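Local coordinates for protein 2-dehydro-3-deoxy-D-arabinonate dehydratase (Sulfolobus solfataricus, PDB 2Q18) that catalyses the metal-dependent dehydration of 2-dehydro-3-deoxy-D-arabinonate to 2,5-dioxopentanoate in a pentose oxidation pathway, working as a homotetramer of the FAH family, at residues A[15-18]-A[22-25]; A[34-37]-A[43-46]; A[39-44]-A[196-201]; A[54-59]-A[63-68]. All coordinates share one frame; numbering follows the deposited sequence.

Contact 1 of 4, residues A[15-18]-A[22-25]; sequences YAIL and TIIR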
loop_
_atom_site.group_PDB
_atom_site.type_symbol
_atom_site.label_atom_id
_atom_site.label_comp_id
_atom_site.label_asym_id
_atom_site.label_seq_id
_atom_site.Cartn_x
_atom_site.Cartn_y
_atom_site.Cartn_z
ATOM N N TYR A 15 3.387 -22.839 -1.017
ATOM C CA TYR A 15 2.709 -24.114 -1.152
ATOM C C TYR A 15 2.912 -24.936 0.105
ATOM O O TYR A 15 3.905 -24.771 0.817
ATOM C CB TYR A 15 3.249 -24.907 -2.346
ATOM C CG TYR A 15 3.130 -24.233 -3.688
ATOM C CD1 TYR A 15 1.962 -24.341 -4.444
ATOM C CD2 TYR A 15 4.197 -23.511 -4.221
ATOM C CE1 TYR A 15 1.856 -23.732 -5.693
ATOM C CE2 TYR A 15 4.101 -22.900 -5.459
ATOM C CZ TYR A 15 2.929 -23.018 -6.193
ATOM O OH TYR A 15 2.832 -22.405 -7.424
ATOM N N ALA A 16 1.959 -25.823 0.368
ATOM C CA ALA A 16 2.074 -26.783 1.450
ATOM C C ALA A 16 1.923 -28.186 0.879
ATOM O O ALA A 16 1.006 -28.446 0.094
ATOM C CB ALA A 16 1.016 -26.527 2.496
ATOM N N ILE A 17 2.832 -29.081 1.253
ATOM C CA ILE A 17 2.660 -30.494 0.926
ATOM C C ILE A 17 2.142 -31.244 2.151
ATOM O O ILE A 17 2.699 -31.137 3.244
ATOM C CB ILE A 17 3.930 -31.158 0.287
ATOM C CG1 ILE A 17 3.714 -32.671 0.107
ATOM C CG2 ILE A 17 5.191 -30.873 1.095
ATOM C CD1 ILE A 17 4.496 -33.298 -1.043
ATOM N N LEU A 18 1.043 -31.965 1.952
ATOM C CA LEU A 18 0.423 -32.771 2.996
ATOM C C LEU A 18 1.036 -34.171 3.025
ATOM O O LEU A 18 1.717 -34.577 2.077
ATOM C CB LEU A 18 -1.089 -32.841 2.770
ATOM C CG LEU A 18 -1.994 -31.728 3.320
ATOM C CD1 LEU A 18 -1.379 -30.321 3.268
ATOM C CD2 LEU A 18 -3.335 -31.753 2.602
ATOM N N THR A 22 -0.357 -34.638 -1.432
ATOM C CA THR A 22 -1.138 -33.600 -2.109
ATOM C C THR A 22 -0.561 -32.218 -1.791
ATOM O O THR A 22 -0.173 -31.938 -0.650
ATOM C CB THR A 22 -2.642 -33.640 -1.745
ATOM O OG1 THR A 22 -2.805 -33.438 -0.338
ATOM C CG2 THR A 22 -3.271 -34.977 -2.140
ATOM N N ILE A 23 -0.502 -31.367 -2.809
ATOM C CA ILE A 23 0.071 -30.033 -2.670
ATOM C C ILE A 23 -1.011 -28.958 -2.743
ATOM O O ILE A 23 -1.840 -28.953 -3.661
ATOM C CB ILE A 23 1.188 -29.790 -3.713
ATOM C CG1 ILE A 23 2.328 -30.793 -3.485
ATOM C CG2 ILE A 23 1.714 -28.350 -3.646
ATOM C CD1 ILE A 23 3.293 -30.884 -4.610
ATOM N N ILE A 24 -0.996 -28.063 -1.756
ATOM C CA ILE A 24 -1.945 -26.959 -1.667
ATOM C C ILE A 24 -1.248 -25.617 -1.912
ATOM O O ILE A 24 -0.225 -25.317 -1.294
ATOM C CB ILE A 24 -2.658 -26.939 -0.286
ATOM C CG1 ILE A 24 -3.373 -28.273 -0.034
ATOM C CG2 ILE A 24 -3.651 -25.766 -0.192
ATOM C CD1 ILE A 24 -4.020 -28.381 1.340
ATOM N N ARG A 25 -1.795 -24.827 -2.830
ATOM C CA ARG A 25 -1.361 -23.446 -3.014
ATOM C C ARG A 25 -2.041 -22.583 -1.961
ATOM O O ARG A 25 -3.275 -22.545 -1.879
ATOM C CB ARG A 25 -1.711 -22.950 -4.413
ATOM C CG ARG A 25 -1.422 -21.476 -4.636
ATOM C CD ARG A 25 -1.416 -21.161 -6.105
ATOM N NE ARG A 25 -1.344 -19.725 -6.349
ATOM C CZ ARG A 25 -0.973 -19.183 -7.504
ATOM N NH1 ARG A 25 -0.624 -19.958 -8.530
ATOM N NH2 ARG A 25 -0.943 -17.865 -7.633
#

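Contact 2 of 4, residues A[34-37]-A[43-46]; sequences LMRY and VLGD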
loop_
_atom_site.group_PDB
_atom_site.type_symbol
_atom_site.label_atom_id
_atom_site.label_comp_id
_atom_site.label_asym_id
_atom_site.label_seq_id
_atom_site.Cartn_x
_atom_site.Cartn_y
_atom_site.Cartn_z
ATOM N N LEU A 34 1.105 -20.532 9.057
ATOM C CA LEU A 34 1.682 -21.330 10.141
ATOM C C LEU A 34 1.002 -21.047 11.481
ATOM O O LEU A 34 0.771 -21.964 12.274
ATOM C CB LEU A 34 3.191 -21.092 10.254
ATOM C CG LEU A 34 4.097 -21.691 9.168
ATOM C CD1 LEU A 34 5.495 -21.106 9.270
ATOM C CD2 LEU A 34 4.138 -23.227 9.238
ATOM N N MET A 35 0.695 -19.774 11.725
ATOM C CA MET A 35 -0.044 -19.369 12.923
ATOM C C MET A 35 -1.443 -19.997 12.949
ATOM O O MET A 35 -1.841 -20.577 13.958
ATOM C CB MET A 35 -0.116 -17.844 13.022
ATOM C CG MET A 35 1.224 -17.189 13.357
ATOM S SD MET A 35 1.203 -15.400 13.163
ATOM C CE MET A 35 0.151 -14.936 14.543
ATOM N N ARG A 36 -2.166 -19.909 11.830
ATOM C CA ARG A 36 -3.487 -20.538 11.709
ATOM C C ARG A 36 -3.433 -22.045 11.955
ATOM O O ARG A 36 -4.256 -22.586 12.706
ATOM C CB ARG A 36 -4.119 -20.255 10.342
ATOM C CG ARG A 36 -5.544 -20.809 10.197
ATOM C CD ARG A 36 -6.159 -20.509 8.832
ATOM N NE ARG A 36 -6.119 -19.082 8.509
ATOM C CZ ARG A 36 -7.005 -18.178 8.928
ATOM N NH1 ARG A 36 -6.867 -16.909 8.570
ATOM N NH2 ARG A 36 -8.024 -18.534 9.706
ATOM N N TYR A 37 -2.472 -22.718 11.320
ATOM C CA TYR A 37 -2.327 -24.164 11.462
ATOM C C TYR A 37 -2.056 -24.549 12.915
ATOM O O TYR A 37 -2.579 -25.550 13.407
ATOM C CB TYR A 37 -1.218 -24.711 10.552
ATOM C CG TYR A 37 -1.211 -26.224 10.491
ATOM C CD1 TYR A 37 -0.614 -26.978 11.502
ATOM C CD2 TYR A 37 -1.822 -26.902 9.439
ATOM C CE1 TYR A 37 -0.621 -28.364 11.464
ATOM C CE2 TYR A 37 -1.831 -28.296 9.389
ATOM C CZ TYR A 37 -1.224 -29.016 10.407
ATOM O OH TYR A 37 -1.223 -30.393 10.378
ATOM N N VAL A 43 -5.993 -25.008 6.790
ATOM C CA VAL A 43 -5.138 -24.529 5.709
ATOM C C VAL A 43 -6.014 -23.940 4.608
ATOM O O VAL A 43 -6.855 -24.636 4.033
ATOM C CB VAL A 43 -4.255 -25.661 5.113
ATOM C CG1 VAL A 43 -3.301 -25.100 4.075
ATOM C CG2 VAL A 43 -3.469 -26.377 6.201
ATOM N N LEU A 44 -5.819 -22.656 4.319
ATOM C CA LEU A 44 -6.589 -21.991 3.272
ATOM C C LEU A 44 -5.849 -22.027 1.938
ATOM O O LEU A 44 -4.729 -21.525 1.828
ATOM C CB LEU A 44 -6.919 -20.545 3.666
ATOM C CG LEU A 44 -7.641 -20.302 4.998
ATOM C CD1 LEU A 44 -7.696 -18.812 5.305
ATOM C CD2 LEU A 44 -9.042 -20.913 5.001
ATOM N N GLY A 45 -6.484 -22.625 0.932
ATOM C CA GLY A 45 -5.906 -22.709 -0.403
ATOM C C GLY A 45 -6.538 -23.764 -1.287
ATOM O O GLY A 45 -7.507 -24.421 -0.891
ATOM N N ASP A 46 -5.987 -23.918 -2.491
ATOM C CA ASP A 46 -6.477 -24.889 -3.466
ATOM C C ASP A 46 -5.445 -25.972 -3.739
ATOM O O ASP A 46 -4.242 -25.689 -3.807
ATOM C CB ASP A 46 -6.813 -24.206 -4.793
ATOM C CG ASP A 46 -7.908 -23.164 -4.664
ATOM O OD1 ASP A 46 -8.845 -23.357 -3.857
ATOM O OD2 ASP A 46 -7.834 -22.156 -5.391
#

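Contact 3 of 4, residues A[39-44]-A[196-201]; sequences ENKEVL and TSDEIK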
loop_
_atom_site.group_PDB
_atom_site.type_symbol
_atom_site.label_atom_id
_atom_site.label_comp_id
_atom_site.label_asym_id
_atom_site.label_seq_id
_atom_site.Cartn_x
_atom_site.Cartn_y
_atom_site.Cartn_z
ATOM N N GLU A 39 -3.167 -23.120 15.453
ATOM C CA GLU A 39 -4.396 -22.955 16.217
ATOM C C GLU A 39 -5.365 -24.123 16.007
ATOM O O GLU A 39 -5.735 -24.794 16.970
ATOM C CB GLU A 39 -5.059 -21.609 15.897
ATOM C CG GLU A 39 -5.986 -21.084 16.997
ATOM C CD GLU A 39 -5.269 -20.835 18.322
ATOM O OE1 GLU A 39 -4.166 -20.241 18.313
ATOM O OE2 GLU A 39 -5.816 -21.232 19.376
ATOM N N ASN A 40 -5.755 -24.380 14.758
ATOM C CA ASN A 40 -6.768 -25.406 14.473
ATOM C C ASN A 40 -6.470 -26.331 13.288
ATOM O O ASN A 40 -7.358 -27.053 12.823
ATOM C CB ASN A 40 -8.147 -24.753 14.297
ATOM C CG ASN A 40 -8.221 -23.849 13.073
ATOM O OD1 ASN A 40 -7.200 -23.431 12.518
ATOM N ND2 ASN A 40 -9.442 -23.537 12.650
ATOM N N LYS A 41 -5.226 -26.303 12.807
ATOM C CA LYS A 41 -4.776 -27.117 11.664
ATOM C C LYS A 41 -5.522 -26.823 10.356
ATOM O O LYS A 41 -5.527 -27.639 9.435
ATOM C CB LYS A 41 -4.796 -28.618 12.002
ATOM C CG LYS A 41 -4.001 -28.961 13.254
ATOM C CD LYS A 41 -3.795 -30.450 13.419
ATOM C CE LYS A 41 -2.892 -30.723 14.615
ATOM N NZ LYS A 41 -2.440 -32.142 14.659
ATOM N N GLU A 42 -6.137 -25.647 10.279
ATOM C CA GLU A 42 -6.815 -25.216 9.062
ATOM C C GLU A 42 -5.800 -24.664 8.061
ATOM O O GLU A 42 -4.860 -23.958 8.439
ATOM C CB GLU A 42 -7.876 -24.164 9.386
ATOM C CG GLU A 42 -8.849 -23.878 8.250
ATOM C CD GLU A 42 -9.866 -22.802 8.594
ATOM O OE1 GLU A 42 -9.611 -21.992 9.514
ATOM O OE2 GLU A 42 -10.924 -22.762 7.933
ATOM N N VAL A 43 -5.993 -25.008 6.790
ATOM C CA VAL A 43 -5.138 -24.529 5.709
ATOM C C VAL A 43 -6.014 -23.940 4.608
ATOM O O VAL A 43 -6.855 -24.636 4.033
ATOM C CB VAL A 43 -4.255 -25.661 5.113
ATOM C CG1 VAL A 43 -3.301 -25.100 4.075
ATOM C CG2 VAL A 43 -3.469 -26.377 6.201
ATOM N N LEU A 44 -5.819 -22.656 4.319
ATOM C CA LEU A 44 -6.589 -21.991 3.272
ATOM C C LEU A 44 -5.849 -22.027 1.938
ATOM O O LEU A 44 -4.729 -21.525 1.828
ATOM C CB LEU A 44 -6.919 -20.545 3.666
ATOM C CG LEU A 44 -7.641 -20.302 4.998
ATOM C CD1 LEU A 44 -7.696 -18.812 5.305
ATOM C CD2 LEU A 44 -9.042 -20.913 5.001
ATOM N N THR A 196 5.237 -28.294 10.130
ATOM C CA THR A 196 4.405 -27.979 11.283
ATOM C C THR A 196 4.767 -28.905 12.440
ATOM O O THR A 196 5.333 -29.982 12.230
ATOM C CB THR A 196 2.904 -28.064 10.955
ATOM O OG1 THR A 196 2.602 -29.342 10.381
ATOM C CG2 THR A 196 2.522 -26.969 9.970
ATOM N N SER A 197 4.453 -28.464 13.654
ATOM C CA SER A 197 4.856 -29.151 14.877
ATOM C C SER A 197 4.403 -30.612 14.941
ATOM O O SER A 197 5.116 -31.460 15.484
ATOM C CB SER A 197 4.354 -28.374 16.095
ATOM O OG SER A 197 5.010 -28.802 17.272
ATOM N N ASP A 198 3.235 -30.903 14.368
ATOM C CA ASP A 198 2.694 -32.267 14.340
ATOM C C ASP A 198 3.430 -33.214 13.378
ATOM O O ASP A 198 3.182 -34.421 13.381
ATOM C CB ASP A 198 1.183 -32.252 14.040
ATOM C CG ASP A 198 0.844 -31.605 12.697
ATOM O OD1 ASP A 198 -0.360 -31.520 12.374
ATOM O OD2 ASP A 198 1.763 -31.186 11.961
ATOM N N GLU A 199 4.324 -32.666 12.558
ATOM C CA GLU A 199 5.143 -33.477 11.655
ATOM C C GLU A 199 6.353 -34.062 12.387
ATOM O O GLU A 199 7.001 -34.984 11.889
ATOM C CB GLU A 199 5.605 -32.659 10.441
ATOM C CG GLU A 199 4.476 -32.139 9.543
ATOM C CD GLU A 199 3.958 -33.170 8.545
ATOM O OE1 GLU A 199 4.516 -34.288 8.467
ATOM O OE2 GLU A 199 2.988 -32.854 7.827
ATOM N N ILE A 200 6.651 -33.517 13.564
ATOM C CA ILE A 200 7.765 -33.997 14.385
ATOM C C ILE A 200 7.276 -34.419 15.776
ATOM O O ILE A 200 7.056 -33.578 16.659
ATOM C CB ILE A 200 8.923 -32.959 14.465
ATOM C CG1 ILE A 200 9.554 -32.773 13.076
ATOM C CG2 ILE A 200 9.981 -33.398 15.477
ATOM C CD1 ILE A 200 10.786 -31.896 13.045
ATOM N N LYS A 201 7.099 -35.728 15.951
ATOM C CA LYS A 201 6.623 -36.296 17.215
ATOM C C LYS A 201 7.583 -36.015 18.368
ATOM O O LYS A 201 7.154 -35.697 19.479
ATOM C CB LYS A 201 6.381 -37.807 17.077
ATOM C CG LYS A 201 5.154 -38.181 16.238
ATOM C CD LYS A 201 3.845 -37.883 16.976
ATOM C CE LYS A 201 2.632 -38.034 16.065
ATOM N NZ LYS A 201 2.391 -39.451 15.660
HETATM O O HOH W 1 -2.468 -33.718 12.839
#

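Contact 4 of 4, residues A[54-59]-A[63-68]; sequences QSLLKS and NDIRIT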
loop_
_atom_site.group_PDB
_atom_site.type_symbol
_atom_site.label_atom_id
_atom_site.label_comp_id
_atom_site.label_asym_id
_atom_site.label_seq_id
_atom_site.Cartn_x
_atom_site.Cartn_y
_atom_site.Cartn_z
ATOM N N GLN A 54 9.262 -32.783 -5.529
ATOM C CA GLN A 54 10.488 -33.592 -5.524
ATOM C C GLN A 54 11.530 -33.074 -6.509
ATOM O O GLN A 54 12.714 -33.039 -6.183
ATOM C CB GLN A 54 10.191 -35.075 -5.776
ATOM C CG GLN A 54 9.403 -35.771 -4.656
ATOM C CD GLN A 54 10.121 -35.782 -3.304
ATOM O OE1 GLN A 54 9.474 -35.817 -2.257
ATOM N NE2 GLN A 54 11.454 -35.763 -3.322
ATOM N N SER A 55 11.089 -32.651 -7.696
ATOM C CA SER A 55 11.989 -32.039 -8.678
ATOM C C SER A 55 12.552 -30.704 -8.208
ATOM O O SER A 55 13.730 -30.422 -8.430
ATOM C CB SER A 55 11.304 -31.847 -10.031
ATOM O OG SER A 55 11.147 -33.081 -10.700
ATOM N N LEU A 56 11.708 -29.882 -7.580
ATOM C CA LEU A 56 12.155 -28.604 -7.011
ATOM C C LEU A 56 13.254 -28.809 -5.977
ATOM O O LEU A 56 14.225 -28.060 -5.951
ATOM C CB LEU A 56 10.992 -27.824 -6.380
ATOM C CG LEU A 56 10.071 -27.000 -7.283
ATOM C CD1 LEU A 56 8.930 -26.412 -6.453
ATOM C CD2 LEU A 56 10.830 -25.891 -8.011
ATOM N N LEU A 57 13.094 -29.822 -5.131
ATOM C CA LEU A 57 14.113 -30.178 -4.140
ATOM C C LEU A 57 15.459 -30.511 -4.785
ATOM O O LEU A 57 16.508 -30.083 -4.297
ATOM C CB LEU A 57 13.647 -31.356 -3.277
ATOM C CG LEU A 57 12.438 -31.185 -2.350
ATOM C CD1 LEU A 57 12.147 -32.494 -1.640
ATOM C CD2 LEU A 57 12.644 -30.054 -1.338
ATOM N N LYS A 58 15.419 -31.256 -5.891
ATOM C CA LYS A 58 16.636 -31.740 -6.554
ATOM C C LYS A 58 17.231 -30.730 -7.526
ATOM O O LYS A 58 18.447 -30.535 -7.555
ATOM C CB LYS A 58 16.360 -33.058 -7.285
ATOM C CG LYS A 58 16.104 -34.236 -6.363
ATOM C CD LYS A 58 15.397 -35.372 -7.094
ATOM C CE LYS A 58 14.945 -36.446 -6.108
ATOM N NZ LYS A 58 13.928 -37.378 -6.684
ATOM N N SER A 59 16.371 -30.095 -8.315
ATOM C CA SER A 59 16.810 -29.221 -9.402
ATOM C C SER A 59 16.657 -27.719 -9.126
ATOM O O SER A 59 17.113 -26.896 -9.927
ATOM C CB SER A 59 16.093 -29.602 -10.700
ATOM O OG SER A 59 16.312 -30.967 -11.009
ATOM N N ASN A 63 11.021 -24.786 -14.875
ATOM C CA ASN A 63 10.402 -23.768 -15.726
ATOM C C ASN A 63 10.662 -22.352 -15.205
ATOM O O ASN A 63 11.818 -21.932 -15.122
ATOM C CB ASN A 63 8.906 -24.049 -15.922
ATOM C CG ASN A 63 8.649 -25.344 -16.685
ATOM O OD1 ASN A 63 7.887 -26.203 -16.235
ATOM N ND2 ASN A 63 9.293 -25.491 -17.842
ATOM N N ASP A 64 9.606 -21.626 -14.838
ATOM C CA ASP A 64 9.776 -20.259 -14.337
ATOM C C ASP A 64 9.620 -20.112 -12.815
ATOM O O ASP A 64 9.534 -18.989 -12.304
ATOM C CB ASP A 64 8.867 -19.275 -15.090
ATOM C CG ASP A 64 7.398 -19.640 -15.000
ATOM O OD1 ASP A 64 7.074 -20.751 -14.521
ATOM O OD2 ASP A 64 6.560 -18.810 -15.419
ATOM N N ILE A 65 9.599 -21.236 -12.097
ATOM C CA ILE A 65 9.567 -21.205 -10.630
ATOM C C ILE A 65 10.865 -21.732 -10.011
ATOM O O ILE A 65 11.448 -22.706 -10.495
ATOM C CB ILE A 65 8.329 -21.942 -10.025
ATOM C CG1 ILE A 65 8.419 -23.462 -10.219
ATOM C CG2 ILE A 65 7.021 -21.369 -10.597
ATOM C CD1 ILE A 65 7.359 -24.261 -9.463
ATOM N N ARG A 66 11.305 -21.082 -8.938
ATOM C CA ARG A 66 12.508 -21.487 -8.226
ATOM C C ARG A 66 12.257 -21.497 -6.720
ATOM O O ARG A 66 11.773 -20.508 -6.156
ATOM C CB ARG A 66 13.669 -20.546 -8.570
ATOM C CG ARG A 66 14.994 -20.937 -7.926
ATOM C CD ARG A 66 16.122 -19.976 -8.290
ATOM N NE ARG A 66 15.899 -18.603 -7.829
ATOM C CZ ARG A 66 16.081 -18.179 -6.577
ATOM N NH1 ARG A 66 16.472 -19.017 -5.625
ATOM N NH2 ARG A 66 15.855 -16.911 -6.274
ATOM N N ILE A 67 12.589 -22.613 -6.073
ATOM C CA ILE A 67 12.438 -22.732 -4.624
ATOM C C ILE A 67 13.363 -21.732 -3.915
ATOM O O ILE A 67 14.437 -21.393 -4.421
ATOM C CB ILE A 67 12.651 -24.200 -4.137
ATOM C CG1 ILE A 67 12.132 -24.388 -2.704
ATOM C CG2 ILE A 67 14.128 -24.641 -4.310
ATOM C CD1 ILE A 67 12.002 -25.845 -2.262
ATOM N N THR A 68 12.923 -21.230 -2.768
ATOM C CA THR A 68 13.704 -20.245 -2.019
ATOM C C THR A 68 13.473 -20.432 -0.516
ATOM O O THR A 68 13.007 -21.495 -0.091
ATOM C CB THR A 68 13.416 -18.789 -2.518
ATOM O OG1 THR A 68 14.300 -17.865 -1.870
ATOM C CG2 THR A 68 11.948 -18.379 -2.284
#

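Contact 1 of 4, residues A[15-18]-A[22-25]
The carbonyl oxygen of Ile24 takes the N-H of Ala16 at 2.8 Å (N to O), and a weaker CA-H contact from Tyr15, whose CA lies 3.2 Å from the same oxygen. This bond belongs to a beta hairpin of strands 11-17 and 23-26, antiparallel with their short segments at 160°. Ala16 and Ile24 form the hydrogen-bonded pair, the return bond running from Ile24 N to Ala16 O. A third bond, Leu18 N to Thr22 O (2.9 Å), is straight and closes the ladder next to the turn, where Thr22 OG1 is bonded to Asn20 OD1.

Tyr15, Ile17, Ile23 and Arg25 share one face of the sheet. Beta-branched Ile17 and Ile23 suit extended backbone, and they meet through CB of Ile17 and CG1 of Ile23. The tyrosine ring is swung beside its own backbone N (chi1 -59°), which lays CD1 3.7 Å from Arg25 CA and brings CE1 near Arg25 CB. Arg25 runs out extended from CG to NE, with CG anti to its backbone N, and its guanidinium plane stands 79° from the ring plane. Tyr15 OH is hydrogen-bonded and Arg25 NH1 salt-bridged to OD2 of Asp46 of the second subunit, while Arg25 NH2 pairs with Asp27 of that subunit, so this face is tied to it.

Ala16 and Ile24 share the other face, where the small alanine meets Ile24 mainly through backbone. Leu18, beyond the strand, brings CD2 to 3.7 Å from Ile24 CD1 and 3.4 Å from Thr22 OG1.

Contact 2 of 4, residues A[34-37]-A[43-46]
Tyr37 meets Val43, and Arg36 meets Leu44, in two side-chain contacts that join helix 30-40 to the chain leading into strand 45-49. No hydrogen bond crosses between the two segments; the contact is a helix packed against the connection that returns the chain to the N-terminal sheet.

The first interaction is apolar. Val43 presents its CG2 methyl to the edge of the tyrosine ring, in the ring plane, 3.7 Å from CD2 and farther from CE2. With CG anti to the backbone N, chi1 -170° sets the ring so that its edge meets this methyl. A branched valine offers a compact hydrocarbon surface here, while the phenol OH reaches Asp198 OD1 in a probable hydrogen bond whose modelled length is too short to be trusted.

The second is a methyl over a cation. CD1 of Leu44 sits 3.4 Å above one face of the Arg36 guanidinium, displaced toward its rim. The nearest atom of the group to that methyl is NE, at 3.6 Å. The arginine chain is straight as far as CD and then bends at chi3 (-54°), and the two side chains cross at about a right angle. Its NH1 forms a salt bridge with Glu28, and NH2 has a long, weak ion pair with Glu42.

The division of labour follows from this chemistry: a guanidinium is poorly hydrated over its faces and donates in its plane, so Leu44 can cover a face while the N-H groups remain directed at carboxylates such as that of Glu28.

Contact 3 of 4, residues A[39-44]-A[196-201]
Lys41 NZ meets Asp198 OD1 in a salt bridge and hydrogen bond, at 3.2 Å a rather long one. The ammonium approaches the anti lone pair of OD1, on the side away from OD2. One water joins the pair: it accepts from Lys41 NZ, though at 2.4 Å that distance is too short to be taken literally, and donates to Asp198 OD1 at 3.1 Å. Tyr37 OH also lies beside OD1 in a probable hydrogen bond, modelled too short to be exact.

The second oxygen is held from within its own segment. Thr196 OG1 donates to Asp198 OD2 at 2.6 Å, meeting it on the syn side and 21° out of the carboxylate plane; the same hydroxyl is bonded to the amino group of Met1. Asp198 has its CG between backbone N and carbonyl carbon (chi1 60°), an orientation that brings OD2 back to Thr196.

The two sides are a helix terminus and a short 3-10 turn. Lys41 follows helix 30-40 with positive phi, and its long side chain, extended beyond CG, bridges the gap to Asp198, whose CA is 9.5 Å from the CA of Lys41. Residues 197-199 form the turn after strand 188-195, within the FAH-family region, and the backbone N of Glu199 is bonded to Thr196 O at 2.9 Å. Near the helix end, Asn40 OD1 accepts a weak bond from Glu42 N.

Contact 4 of 4, residues A[54-59]-A[63-68]
Leu56 and Ile65 set their side chains at about a right angle to one another, the leucine reaching out from helix 53-59 and the isoleucine from strand 65-67. Leu56 CD1 lies 4.0 Å from Ile65 CD1, while its other methyl, CD2, is 4.1 Å from Ile65 CG1, so both methyls of the leucine fork rest against the end of the isoleucine chain. Ile65 places CG1 between its backbone N and carbonyl carbon (chi1 70°), and the extended continuation to CD1 carries that methyl to the leucine.

Two residues on, Ile67 directs its CB toward the helix. Its CG2 rests 3.8 Å from the carbonyl oxygen of Leu56, a contact with backbone rather than with a side chain, and CD1 extends toward Leu57, whose CD2 is a looser 4.4 Å away.

This is a helix packed on strand 65-67, which lies between 61-62 and 2-8, antiparallel to both; the chain passes from the helix through the short strand 61-62 into 65-67. The axes of the short helix and strand segments are inclined at 70° and pass 8.4 Å apart, a spacing filled by aliphatic side chains, and no hydrogen bond spans the two segments. Unbranched at CB, Leu56 fits a helix and reaches the strand; beta-branched Ile65 and Ile67 fit extended backbone. Leu56 also packs on Phe4 and Val6 of strand 2-8. Between the two isoleucines Arg66 turns its CB away from the helix, and its NH1 forms a salt bridge with Glu129.

Overall arrangement
Contacts 1, 2 and 3 cluster on one side of the chain's centre, and all three touch the second subunit. Contacts 1 and 2 have centres about 10 Å apart and are joined where Arg25 N lies 2.8 Å from Asp46 O, a probable hydrogen bond between neighbouring strands. Contacts 2 and 3, about 9 Å between centres, share Val43 and Leu44 and use helix 30-40, and Tyr37 CD1 packs 3.5 Å from Thr196 CG2 between them. Contact 4 serves the same N-terminal sheet as contact 1, its centre about 14 Å away, but is about 24 Å from contact 3 between centres. All four lie away from the magnesium and substrate sites, which include Glu143, Glu145, Asp164 and Lys182.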